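Ribulose bisphosphate carboxylase (Hyperthermus butylicus DSM 5456, PDB 6HUN) probably catalyses the magnesium-dependent carboxylation of ribulose 1,5-bisphosphate to two molecules of 3-phosphoglycerate, as part of an archaeal AMP degradation pathway. Local coordinates at residues M312-V315 and A316-R320; R420-R423 and Q424-A428; A104-V107 and E108-E111; I53-K56 and D57-G60. All coordinates share one frame; numbering follows the deposited sequence.

Contact 1 (M312-V315 and A316-R320); sequences MFLV and AKLAR
Leu314 and Leu318, one helical turn apart, mark the tight side of this stretch. The backbone bond from Leu318 N to Leu314 O is 2.9 Å long, and the isobutyl group leans on the same oxygen, with Leu318 CG 3.3 Å from Leu314 O. That approach follows from Leu318 chi1 (-65°), which sets CG anti to its own carbonyl carbon and swings it back toward the preceding turn. A similar fit recurs beside it, where Ala319 N bonds to Val315 O and the small methyl Ala319 CB settles 3.4 Å from that oxygen. The residues belong to helix 312-322, which lies in the beta-alpha-beta crossover between strands 291-295 and 326-328 of the TIM barrel. Side chain against side chain, the fit is looser. Met312 CE stops 4.3 Å from Ala316 CB, its bent thioether turning instead to Arg296, a predicted substrate-binding residue. The Leu314 side chain crosses the Lys317 stem at a slant, Leu314 CD1 coming 4.1 Å from Lys317 CD. Neither flank opens to solvent, because Phe313 and Ala316 meet helix 339-352 while Leu314 faces strand 132-141. A lysine suits this buried place because its long stem is greasy and its ammonium is well supplied: Lys317 NZ bonds to Val140 O and Gln368 and pairs with Asp139.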
loop_
_atom_site.group_PDB
_atom_site.type_symbol
_atom_site.label_atom_id
_atom_site.label_comp_id
_atom_site.label_asym_id
_atom_site.label_seq_id
_atom_site.Cartn_x
_atom_site.Cartn_y
_atom_site.Cartn_z
ATOM N N MET A 312 4.943 12.225 3.236
ATOM C CA MET A 312 3.495 12.361 3.303
ATOM C C MET A 312 3.040 13.427 2.303
ATOM O O MET A 312 1.915 13.369 1.796
ATOM C CB MET A 312 3.069 12.772 4.739
ATOM C CG MET A 312 1.506 13.018 4.843
ATOM S SD MET A 312 0.610 11.408 4.646
ATOM C CE MET A 312 -0.829 11.998 3.710
ATOM N N PHE A 313 3.898 14.414 2.043
ATOM C CA PHE A 313 3.609 15.414 1.013
ATOM C C PHE A 313 3.203 14.736 -0.301
ATOM O O PHE A 313 2.197 15.090 -0.911
ATOM C CB PHE A 313 4.844 16.303 0.862
ATOM C CG PHE A 313 4.668 17.470 -0.125
ATOM C CD1 PHE A 313 4.857 17.260 -1.491
ATOM C CD2 PHE A 313 4.371 18.781 0.340
ATOM C CE1 PHE A 313 4.763 18.362 -2.435
ATOM C CE2 PHE A 313 4.255 19.819 -0.564
ATOM C CZ PHE A 313 4.440 19.631 -1.937
ATOM N N LEU A 314 3.991 13.774 -0.758
ATOM C CA LEU A 314 3.695 13.152 -2.047
ATOM C C LEU A 314 2.464 12.248 -1.944
ATOM O O LEU A 314 1.651 12.151 -2.879
ATOM C CB LEU A 314 4.960 12.427 -2.538
ATOM C CG LEU A 314 4.834 11.584 -3.835
ATOM C CD1 LEU A 314 4.418 12.496 -4.980
ATOM C CD2 LEU A 314 6.097 10.825 -4.231
ATOM N N VAL A 315 2.297 11.571 -0.807
ATOM C CA VAL A 315 1.089 10.768 -0.661
ATOM C C VAL A 315 -0.146 11.680 -0.787
ATOM O O VAL A 315 -1.146 11.311 -1.405
ATOM C CB VAL A 315 1.111 10.071 0.707
ATOM C CG1 VAL A 315 -0.276 9.406 1.020
ATOM C CG2 VAL A 315 2.280 9.061 0.783
ATOM N N ALA A 316 -0.099 12.865 -0.164
ATOM C CA ALA A 316 -1.216 13.804 -0.266
ATOM C C ALA A 316 -1.435 14.294 -1.695
ATOM O O ALA A 316 -2.582 14.388 -2.176
ATOM C CB ALA A 316 -1.005 15.035 0.680
ATOM N N LYS A 317 -0.356 14.565 -2.416
ATOM C CA LYS A 317 -0.496 14.965 -3.819
ATOM C C LYS A 317 -1.120 13.852 -4.665
ATOM O O LYS A 317 -2.024 14.102 -5.483
ATOM C CB LYS A 317 0.901 15.349 -4.323
ATOM C CG LYS A 317 0.997 15.515 -5.784
ATOM C CD LYS A 317 2.438 15.851 -6.135
ATOM C CE LYS A 317 2.591 17.297 -6.328
ATOM N NZ LYS A 317 3.859 17.678 -7.017
ATOM N N LEU A 318 -0.719 12.604 -4.438
ATOM C CA LEU A 318 -1.318 11.507 -5.222
ATOM C C LEU A 318 -2.788 11.319 -4.837
ATOM O O LEU A 318 -3.610 10.980 -5.673
ATOM C CB LEU A 318 -0.539 10.202 -4.982
ATOM C CG LEU A 318 0.933 10.207 -5.488
ATOM C CD1 LEU A 318 1.662 8.941 -4.944
ATOM C CD2 LEU A 318 0.956 10.143 -6.961
ATOM N N ALA A 319 -3.113 11.477 -3.546
ATOM C CA ALA A 319 -4.518 11.392 -3.119
ATOM C C ALA A 319 -5.399 12.455 -3.794
ATOM O O ALA A 319 -6.527 12.174 -4.228
ATOM C CB ALA A 319 -4.574 11.546 -1.600
ATOM N N ARG A 320 -4.862 13.658 -3.969
ATOM C CA ARG A 320 -5.609 14.704 -4.639
ATOM C C ARG A 320 -5.785 14.383 -6.122
ATOM O O ARG A 320 -6.869 14.556 -6.684
ATOM C CB ARG A 320 -4.861 16.020 -4.459
ATOM C CG ARG A 320 -5.546 17.158 -5.255
ATOM C CD ARG A 320 -4.887 18.535 -4.854
ATOM N NE ARG A 320 -5.513 19.648 -5.615
ATOM C CZ ARG A 320 -5.079 20.913 -5.614
ATOM N NH1 ARG A 320 -3.999 21.237 -4.911
ATOM N NH2 ARG A 320 -5.703 21.847 -6.350
#

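Contact 2 (R420-R423 and Q424-A428); sequences RAVR and QAVEA
Arg420 and Gln424 run side by side along helix 415-431, the long helix that comes after strand 401-403, the eighth strand of the TIM barrel, beyond the short helix 405-409. The backbone bonds are those of a regular alpha helix: Gln424 N reaches Arg420 O at 2.8 Å, and Ala425, Val426 and Glu427 repeat the pattern with Ala421, Val422 and Arg423.

The polar side chains leave this ladder for partners in other parts of the chain. With chi1 at -63°, Gln424 CG is folded back over the previous turn, 3.2 Å from Arg420 O, and the extended chain then carries the amide alongside the arginine stem, Gln424 NE2 lying 4.1 Å from Arg420 CG. The guanidinium and amide planes are 72° apart, so the two do not stack; they converge on one carboxylate, Glu444, which forms a salt bridge with Arg420 and accepts a hydrogen bond from Gln424 NE2. Gln424 OE1 in turn accepts from Leu445 N, and an amide suits the place because it both gives and takes. A leucine here would probably leave Leu445 N without that acceptor and Glu444 without one of its donors. Arg423 bends away to a salt bridge with Glu236, its NH2 staying 5.7 Å from Glu427 OE1.

The apolar residues occupy the inner side. Val422 packs on Leu172 of barrel strand 171-174 and on Val404, a predicted substrate-binding residue, while Ala425 is small enough to sit against Pro386. Along this side Val422 CG1 and Val426 CG2 only graze, at 4.5 Å, whereas Val426 CG2 presses to 3.3 Å from Val422 O.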
loop_
_atom_site.group_PDB
_atom_site.type_symbol
_atom_site.label_atom_id
_atom_site.label_comp_id
_atom_site.label_asym_id
_atom_site.label_seq_id
_atom_site.Cartn_x
_atom_site.Cartn_y
_atom_site.Cartn_z
ATOM N N ARG A 420 -21.958 22.238 20.898
ATOM C CA ARG A 420 -22.244 23.669 20.916
ATOM C C ARG A 420 -21.017 24.464 21.351
ATOM O O ARG A 420 -20.727 25.529 20.785
ATOM C CB ARG A 420 -23.441 23.977 21.818
ATOM C CG ARG A 420 -24.348 24.998 21.187
ATOM C CD ARG A 420 -25.788 24.719 21.552
ATOM N NE ARG A 420 -25.901 24.348 22.963
ATOM C CZ ARG A 420 -26.377 23.179 23.382
ATOM N NH1 ARG A 420 -26.814 22.285 22.494
ATOM N NH2 ARG A 420 -26.431 22.914 24.685
ATOM N N ALA A 421 -20.264 23.951 22.327
ATOM C CA ALA A 421 -19.055 24.647 22.743
ATOM C C ALA A 421 -18.078 24.799 21.586
ATOM O O ALA A 421 -17.558 25.895 21.337
ATOM C CB ALA A 421 -18.412 23.927 23.930
ATOM N N VAL A 422 -17.826 23.708 20.838
ATOM C CA VAL A 422 -16.942 23.804 19.680
ATOM C C VAL A 422 -17.444 24.850 18.688
ATOM O O VAL A 422 -16.654 25.644 18.166
ATOM C CB VAL A 422 -16.802 22.424 18.999
ATOM C CG1 VAL A 422 -16.208 22.573 17.604
ATOM C CG2 VAL A 422 -15.934 21.541 19.815
ATOM N N ARG A 423 -18.756 24.852 18.399
ATOM C CA ARG A 423 -19.323 25.817 17.451
ATOM C C ARG A 423 -19.192 27.245 17.972
ATOM O O ARG A 423 -18.899 28.173 17.212
ATOM C CB ARG A 423 -20.793 25.487 17.173
ATOM C CG ARG A 423 -21.047 24.276 16.257
ATOM C CD ARG A 423 -20.752 24.562 14.760
ATOM N NE ARG A 423 -21.589 25.598 14.159
ATOM C CZ ARG A 423 -22.767 25.387 13.564
ATOM N NH1 ARG A 423 -23.288 24.165 13.499
ATOM N NH2 ARG A 423 -23.442 26.405 13.036
ATOM N N GLN A 424 -19.382 27.441 19.270
ATOM C CA GLN A 424 -19.194 28.789 19.800
ATOM C C GLN A 424 -17.728 29.190 19.720
ATOM O O GLN A 424 -17.410 30.335 19.378
ATOM C CB GLN A 424 -19.710 28.869 21.231
ATOM C CG GLN A 424 -21.180 28.620 21.324
ATOM C CD GLN A 424 -21.620 28.318 22.725
ATOM O OE1 GLN A 424 -20.803 28.050 23.617
ATOM N NE2 GLN A 424 -22.930 28.414 22.951
ATOM N N ALA A 425 -16.823 28.240 19.995
ATOM C CA ALA A 425 -15.401 28.518 19.864
ATOM C C ALA A 425 -15.055 28.910 18.436
ATOM O O ALA A 425 -14.315 29.875 18.216
ATOM C CB ALA A 425 -14.586 27.307 20.317
ATOM N N VAL A 426 -15.605 28.186 17.445
ATOM C CA VAL A 426 -15.399 28.551 16.044
ATOM C C VAL A 426 -15.997 29.909 15.734
ATOM O O VAL A 426 -15.434 30.680 14.941
ATOM C CB VAL A 426 -15.986 27.455 15.136
ATOM C CG1 VAL A 426 -16.050 27.900 13.660
ATOM C CG2 VAL A 426 -15.100 26.241 15.271
ATOM N N GLU A 427 -17.174 30.188 16.315
ATOM C CA GLU A 427 -17.853 31.468 16.147
ATOM C C GLU A 427 -16.996 32.626 16.644
ATOM O O GLU A 427 -16.860 33.645 15.958
ATOM C CB GLU A 427 -19.192 31.433 16.884
ATOM C CG GLU A 427 -20.202 32.452 16.369
ATOM C CD GLU A 427 -20.651 32.128 14.945
ATOM O OE1 GLU A 427 -21.751 31.560 14.777
ATOM O OE2 GLU A 427 -19.902 32.450 13.994
ATOM N N ALA A 428 -16.358 32.461 17.801
ATOM C CA ALA A 428 -15.453 33.497 18.295
ATOM C C ALA A 428 -14.320 33.759 17.306
ATOM O O ALA A 428 -13.987 34.916 17.026
ATOM C CB ALA A 428 -14.910 33.099 19.665
#

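Contact 3 (A104-V107 and E108-E111); sequences AYPV and ELFE
Pro106 O takes the backbone N-H of Leu109 at 3.0 Å, in a straight bond (167° at the hydrogen) whose donor stands well above the carbonyl plane. Val107 O repeats the arrangement with Phe110 N at 3.1 Å. Both bonds span three residues, as in a 3-10 helix, and the tight turn brings side chains before and after it together. Leu109 CD1 meets the edge of the Tyr105 ring, in its plane, 3.6 Å from Tyr105 CD2, and also lies 3.8 Å from Pro106 CD. The Phe110 ring, in turn, sets its edge against the tyrosine stem, with Phe110 CE2 3.8 Å from Tyr105 CB. Chi1 of Phe110, at -54°, folds the ring back toward the strand residues, and Leu109 CB sits over its centre, 4.0 Å above the plane.

This is where strand 99-105 leaves the antiparallel part of the N-terminal domain sheet and heads for helix 115-122. Proline suits the exit, since it has no N-H to offer a neighbouring strand. The Phe110 ring also packs on Val41 and Ile122 and meets Tyr146; an alanine here would probably open a gap between sheet and helix and leave Tyr105 CB without its aromatic neighbour. Tyr105 is long enough to put its hydroxyl on Ser66 OG. The turn also faces the dimer partner: Leu109 O accepts from Gln211 of the second subunit, Leu109 packs on Leu180 of that subunit, and Glu111 forms a salt bridge with its Arg254.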
loop_
_atom_site.group_PDB
_atom_site.type_symbol
_atom_site.label_atom_id
_atom_site.label_comp_id
_atom_site.label_asym_id
_atom_site.label_seq_id
_atom_site.Cartn_x
_atom_site.Cartn_y
_atom_site.Cartn_z
ATOM N N ALA A 104 14.605 12.961 -14.306
ATOM C CA ALA A 104 13.598 13.338 -15.279
ATOM C C ALA A 104 13.148 12.100 -16.061
ATOM O O ALA A 104 13.981 11.274 -16.476
ATOM C CB ALA A 104 14.167 14.415 -16.244
ATOM N N TYR A 105 11.829 11.995 -16.270
ATOM C CA TYR A 105 11.149 10.825 -16.860
ATOM C C TYR A 105 10.288 11.258 -18.038
ATOM O O TYR A 105 9.332 12.033 -17.843
ATOM C CB TYR A 105 10.211 10.111 -15.860
ATOM C CG TYR A 105 10.890 9.474 -14.675
ATOM C CD1 TYR A 105 11.151 10.206 -13.547
ATOM C CD2 TYR A 105 11.279 8.136 -14.696
ATOM C CE1 TYR A 105 11.790 9.665 -12.478
ATOM C CE2 TYR A 105 11.931 7.559 -13.609
ATOM C CZ TYR A 105 12.163 8.340 -12.481
ATOM O OH TYR A 105 12.809 7.796 -11.388
ATOM N N PRO A 106 10.463 10.669 -19.220
ATOM C CA PRO A 106 9.521 10.923 -20.325
ATOM C C PRO A 106 8.110 10.463 -19.991
ATOM O O PRO A 106 7.915 9.406 -19.394
ATOM C CB PRO A 106 10.101 10.092 -21.474
ATOM C CG PRO A 106 11.430 9.590 -21.006
ATOM C CD PRO A 106 11.397 9.579 -19.522
ATOM N N VAL A 107 7.114 11.277 -20.352
ATOM C CA VAL A 107 5.737 10.964 -19.934
ATOM C C VAL A 107 5.217 9.683 -20.585
ATOM O O VAL A 107 4.305 9.033 -20.056
ATOM C CB VAL A 107 4.787 12.149 -20.216
ATOM C CG1 VAL A 107 3.356 11.779 -19.906
ATOM C CG2 VAL A 107 5.115 13.325 -19.334
ATOM N N GLU A 108 5.793 9.280 -21.713
ATOM C CA GLU A 108 5.398 8.038 -22.366
ATOM C C GLU A 108 5.719 6.796 -21.532
ATOM O O GLU A 108 5.268 5.699 -21.884
ATOM C CB GLU A 108 6.083 7.940 -23.740
ATOM C CG GLU A 108 5.643 8.996 -24.737
ATOM C CD GLU A 108 6.247 10.379 -24.489
ATOM O OE1 GLU A 108 5.750 11.356 -25.113
ATOM O OE2 GLU A 108 7.202 10.505 -23.677
ATOM N N LEU A 109 6.485 6.930 -20.446
ATOM C CA LEU A 109 6.671 5.772 -19.564
ATOM C C LEU A 109 5.387 5.367 -18.844
ATOM O O LEU A 109 5.297 4.234 -18.330
ATOM C CB LEU A 109 7.736 6.073 -18.513
ATOM C CG LEU A 109 9.220 6.090 -18.865
ATOM C CD1 LEU A 109 10.014 6.588 -17.680
ATOM C CD2 LEU A 109 9.714 4.676 -19.311
ATOM N N PHE A 110 4.439 6.300 -18.660
ATOM C CA PHE A 110 3.336 6.110 -17.710
ATOM C C PHE A 110 2.020 5.837 -18.443
ATOM O O PHE A 110 1.738 6.452 -19.474
ATOM C CB PHE A 110 3.238 7.351 -16.794
ATOM C CG PHE A 110 4.565 7.668 -16.108
ATOM C CD1 PHE A 110 5.006 6.891 -15.033
ATOM C CD2 PHE A 110 5.373 8.721 -16.544
ATOM C CE1 PHE A 110 6.220 7.163 -14.404
ATOM C CE2 PHE A 110 6.583 8.996 -15.950
ATOM C CZ PHE A 110 7.009 8.245 -14.859
ATOM N N GLU A 111 1.215 4.904 -17.925
ATOM C CA GLU A 111 -0.118 4.717 -18.476
ATOM C C GLU A 111 -1.024 5.855 -18.014
ATOM O O GLU A 111 -1.015 6.245 -16.832
ATOM C CB GLU A 111 -0.724 3.386 -18.057
ATOM C CG GLU A 111 -2.092 3.182 -18.751
ATOM C CD GLU A 111 -2.816 1.885 -18.360
ATOM O OE1 GLU A 111 -2.163 0.912 -17.969
ATOM O OE2 GLU A 111 -4.067 1.836 -18.518
#

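Contact 4 (I53-K56 and D57-G60); sequences ISIK and DAAG
Asp57 meets Ser54 twice, once through the backbone and once through water. Its N-H points to Ser54 OG, 3.1 Å away, in the capping bond that marks Ser54 as the N-cap of helix 55-65. A serine suits this place because its short hydroxyl, with chi1 near 81°, can turn back to an N-H of the first turn. The carboxylate answers indirectly, Asp57 OD2 accepting at 2.6 Å from a water that itself accepts from Ser54 N, so a water stands where a capping box would have a direct bond. An acid also suits a helix start, where its charge would probably be favoured by the dipole, and Asp57 OD1 forms a salt bridge with Arg61. Next comes Ala58, whose N bonds to Ser54 O at 2.9 Å. Its methyl is covered by Ile53 CG2, 4.0 Å from Ala58 CB, and more loosely by Ile55. Ala59 follows with its N 2.8 Å from Ile55 O, and its methyl comes as near as 3.2 Å to that same oxygen. Gly60 closes the stretch by bonding to Lys56 O. Small residues let the helix lie close on the N-terminal domain sheet: Ala58 rests on strand 41-49 and Ala59 on strands 87-93 and 99-105, while Ile55 reaches all three and Lys56 makes a cation-pi contact with Phe91 and a salt bridge with Glu32.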
loop_
_atom_site.group_PDB
_atom_site.type_symbol
_atom_site.label_atom_id
_atom_site.label_comp_id
_atom_site.label_asym_id
_atom_site.label_seq_id
_atom_site.Cartn_x
_atom_site.Cartn_y
_atom_site.Cartn_z
ATOM N N ILE A 53 29.339 2.436 -2.848
ATOM C CA ILE A 53 28.634 2.857 -4.047
ATOM C C ILE A 53 28.693 4.377 -4.132
ATOM O O ILE A 53 28.316 5.068 -3.176
ATOM C CB ILE A 53 27.166 2.376 -4.000
ATOM C CG1 ILE A 53 27.076 0.847 -3.951
ATOM C CG2 ILE A 53 26.401 2.934 -5.177
ATOM C CD1 ILE A 53 27.656 0.154 -5.177
ATOM N N SER A 54 29.121 4.910 -5.276
ATOM C CA SER A 54 29.102 6.364 -5.439
ATOM C C SER A 54 27.679 6.858 -5.725
ATOM O O SER A 54 26.812 6.097 -6.173
ATOM C CB SER A 54 30.030 6.803 -6.565
ATOM O OG SER A 54 29.390 6.643 -7.824
ATOM N N ILE A 55 27.431 8.148 -5.439
ATOM C CA ILE A 55 26.082 8.695 -5.628
ATOM C C ILE A 55 25.698 8.658 -7.096
ATOM O O ILE A 55 24.539 8.383 -7.459
ATOM C CB ILE A 55 25.949 10.120 -5.040
ATOM C CG1 ILE A 55 24.531 10.645 -5.227
ATOM C CG2 ILE A 55 26.893 11.125 -5.723
ATOM C CD1 ILE A 55 23.435 9.673 -4.626
ATOM N N LYS A 56 26.665 8.906 -7.974
ATOM C CA LYS A 56 26.363 8.847 -9.390
ATOM C C LYS A 56 25.973 7.443 -9.801
ATOM O O LYS A 56 25.058 7.269 -10.612
ATOM C CB LYS A 56 27.562 9.333 -10.186
ATOM C CG LYS A 56 27.647 10.811 -10.139
ATOM C CD LYS A 56 28.329 11.244 -11.396
ATOM C CE LYS A 56 27.844 12.583 -11.790
ATOM N NZ LYS A 56 27.774 13.492 -10.604
ATOM N N ASP A 57 26.675 6.435 -9.268
ATOM C CA ASP A 57 26.318 5.041 -9.523
ATOM C C ASP A 57 24.909 4.732 -8.998
ATOM O O ASP A 57 24.074 4.161 -9.714
ATOM C CB ASP A 57 27.349 4.131 -8.869
ATOM C CG ASP A 57 27.213 2.672 -9.287
ATOM O OD1 ASP A 57 26.217 2.322 -9.951
ATOM O OD2 ASP A 57 28.124 1.866 -8.956
ATOM N N ALA A 58 24.641 5.080 -7.731
ATOM C CA ALA A 58 23.314 4.829 -7.168
ATOM C C ALA A 58 22.249 5.513 -8.008
ATOM O O ALA A 58 21.220 4.915 -8.319
ATOM C CB ALA A 58 23.253 5.317 -5.724
ATOM N N ALA A 59 22.535 6.742 -8.465
ATOM C CA ALA A 59 21.528 7.528 -9.168
ATOM C C ALA A 59 21.222 6.946 -10.541
ATOM O O ALA A 59 20.066 6.962 -10.974
ATOM C CB ALA A 59 21.964 8.992 -9.291
ATOM N N GLY A 60 22.233 6.452 -11.258
ATOM C CA GLY A 60 21.957 5.822 -12.541
ATOM C C GLY A 60 21.214 4.511 -12.384
ATOM O O GLY A 60 20.375 4.158 -13.218
HETATM O O HOH W 1 29.818 2.933 -7.338
#

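How the contacts relate
From the N terminus the order is contact 4, contact 3, contact 1 and contact 2. Each closes only a local turn or two, and they follow in series, with none nested in or crossing another. Contacts 4 and 3 share the N-terminal domain: residues 53-60 begin the helix laid on its sheet, and residues 104-111 end strand 99-105, with nearest atoms about 7 Å apart. Contact 1 lies on a barrel helix whose side chains also touch strand 132-141 of that sheet, so it joins the two domains. Contact 2, on helix 415-431 after the eighth barrel strand, is farthest off, its centre about 55 Å from that of contact 4.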